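Local structure of RNA-dependent RNA Polymerase (Bombyx mori cytoplasmic polyhedrosis virus, 6TZ0) at residues D877-R882 and D895-Y900. The protein catalyses RNA-templated RNA synthesis, transcribing the double-stranded viral genome into plus strands and probably also making the complementary minus strands. Residues are numbered along the deposited sequence; the frame is centred on the assembly and turned at random.
Sequences DVSNIR and DLLHEY
Val-878 and Ser-879 face Leu-896 and Leu-897 with the backbones well apart: CA of Val-878 lies 7.6 Å from CA of Leu-897. The bend between two short helices packs on a third in the C-terminal region of the polymerase. Residues 877-882 run from the end of helix 873-878 through a short bend at Ser-879 and Asn-880 into helix 881-886, with Asn-880 at the N-cap. Residues 895-900 belong to helix 894-899 and the residue after it. The contact is small and buried, and mainly apolar.

Val-878 carries most of the contact. Its CG1 is anti to the backbone N (chi1 173°) and meets three side chains. CD2 of Leu-896 is 4.1 Å from CG1 of Val-878, and CD2 of Leu-897 is 4.2 Å from it. CE2 of Tyr-900 approaches the same methyl obliquely, at 4.4 Å. The Leu-896 methyl CD2 also lies 3.8 Å from the carbonyl O of Val-878.

The polar ends of Tyr-900 and Ser-879 have partners outside the two segments. Tyr-900 OH bonds to the carbonyl O of Glu-851, and Phe-850 meets the tyrosine ring edge-to-face. Ser-879 OG bonds to the carbonyl O of Leu-875, in the helix that ends just before it, and to the backbone N of Asp-893. The bond to Asp-893 N ties the bend to the residue just before helix 894-899. Beside these bonds, the methyl CD2 of Leu-897 lies 3.4 Å from Ser-879 OG, a plain van der Waals approach.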
# COMPACT_ATOMS: atom_id res chain seq x y z
N ASP A 877 38.62 -14.17 23.34
CA ASP A 877 39.57 -14.48 22.28
C ASP A 877 40.78 -13.54 22.34
O ASP A 877 41.91 -13.97 22.08
CB ASP A 877 38.88 -14.39 20.92
CG ASP A 877 39.66 -15.05 19.81
OD1 ASP A 877 40.72 -15.66 20.08
OD2 ASP A 877 39.23 -14.95 18.64
N VAL A 878 40.56 -12.27 22.69
CA VAL A 878 41.68 -11.36 22.88
C VAL A 878 42.50 -11.75 24.11
O VAL A 878 43.73 -11.61 24.13
CB VAL A 878 41.16 -9.90 22.92
CG1 VAL A 878 42.24 -8.91 23.28
CG2 VAL A 878 40.60 -9.52 21.58
N SER A 879 41.85 -12.34 25.12
CA SER A 879 42.49 -12.75 26.36
C SER A 879 43.26 -14.08 26.25
O SER A 879 43.56 -14.65 27.31
CB SER A 879 41.45 -12.85 27.48
OG SER A 879 40.86 -11.59 27.72
N ASN A 880 43.56 -14.55 25.04
CA ASN A 880 44.32 -15.77 24.75
C ASN A 880 43.64 -17.00 25.37
O ASN A 880 44.09 -17.59 26.34
CB ASN A 880 45.78 -15.66 25.18
CG ASN A 880 46.67 -16.70 24.51
OD1 ASN A 880 46.20 -17.53 23.74
ND2 ASN A 880 47.96 -16.64 24.80
N ILE A 881 42.49 -17.31 24.76
CA ILE A 881 41.57 -18.33 25.26
C ILE A 881 42.20 -19.73 25.26
O ILE A 881 41.88 -20.57 26.11
CB ILE A 881 40.29 -18.24 24.42
CG1 ILE A 881 39.19 -19.20 24.88
CG2 ILE A 881 40.59 -18.36 22.94
CD1 ILE A 881 37.89 -18.83 24.26
N ARG A 882 43.14 -19.98 24.35
CA ARG A 882 43.88 -21.24 24.36
C ARG A 882 44.78 -21.33 25.59
O ARG A 882 44.82 -22.37 26.27
CB ARG A 882 44.69 -21.35 23.07
CG ARG A 882 45.37 -22.69 22.76
CD ARG A 882 46.81 -22.73 23.25
NE ARG A 882 47.60 -21.61 22.76
CZ ARG A 882 48.73 -21.19 23.32
NH1 ARG A 882 49.19 -21.79 24.41
NH2 ARG A 882 49.39 -20.16 22.81
N ASP A 895 43.85 -5.73 31.57
CA ASP A 895 44.85 -4.73 31.18
C ASP A 895 44.91 -4.59 29.67
O ASP A 895 44.88 -3.47 29.13
CB ASP A 895 46.21 -5.13 31.75
CG ASP A 895 47.23 -4.00 31.69
OD1 ASP A 895 46.90 -2.87 31.26
OD2 ASP A 895 48.39 -4.25 32.08
N LEU A 896 44.99 -5.72 28.95
CA LEU A 896 45.00 -5.68 27.50
C LEU A 896 43.66 -5.23 26.94
O LEU A 896 43.61 -4.56 25.91
CB LEU A 896 45.38 -7.05 26.95
CG LEU A 896 45.56 -7.18 25.44
CD1 LEU A 896 46.66 -6.25 25.01
CD2 LEU A 896 45.90 -8.60 25.06
N LEU A 897 42.57 -5.57 27.63
CA LEU A 897 41.25 -5.11 27.22
C LEU A 897 41.08 -3.61 27.48
O LEU A 897 40.29 -2.95 26.80
CB LEU A 897 40.17 -5.90 27.97
CG LEU A 897 39.61 -7.24 27.45
CD1 LEU A 897 38.79 -7.04 26.22
CD2 LEU A 897 40.68 -8.27 27.15
N HIS A 898 41.83 -3.06 28.44
CA HIS A 898 41.84 -1.63 28.68
C HIS A 898 42.67 -0.88 27.65
O HIS A 898 42.30 0.22 27.23
CB HIS A 898 42.36 -1.34 30.09
CG HIS A 898 42.45 0.12 30.42
ND1 HIS A 898 41.34 0.88 30.74
CD2 HIS A 898 43.50 0.96 30.46
CE1 HIS A 898 41.71 2.12 30.97
NE2 HIS A 898 43.02 2.20 30.80
N GLU A 899 43.80 -1.46 27.24
CA GLU A 899 44.69 -0.77 26.30
C GLU A 899 44.09 -0.69 24.90
O GLU A 899 44.45 0.21 24.13
CB GLU A 899 46.05 -1.47 26.28
CG GLU A 899 46.81 -1.29 27.58
CD GLU A 899 48.10 -2.07 27.64
OE1 GLU A 899 48.36 -2.88 26.73
OE2 GLU A 899 48.86 -1.88 28.61
N TYR A 900 43.19 -1.60 24.55
CA TYR A 900 42.41 -1.46 23.32
C TYR A 900 41.15 -0.63 23.51
O TYR A 900 40.54 -0.23 22.52
CB TYR A 900 42.01 -2.82 22.76
CG TYR A 900 43.09 -3.61 22.08
CD1 TYR A 900 43.51 -3.29 20.80
CD2 TYR A 900 43.65 -4.72 22.69
CE1 TYR A 900 44.49 -4.03 20.17
CE2 TYR A 900 44.62 -5.47 22.07
CZ TYR A 900 45.03 -5.12 20.81
OH TYR A 900 46.01 -5.87 20.19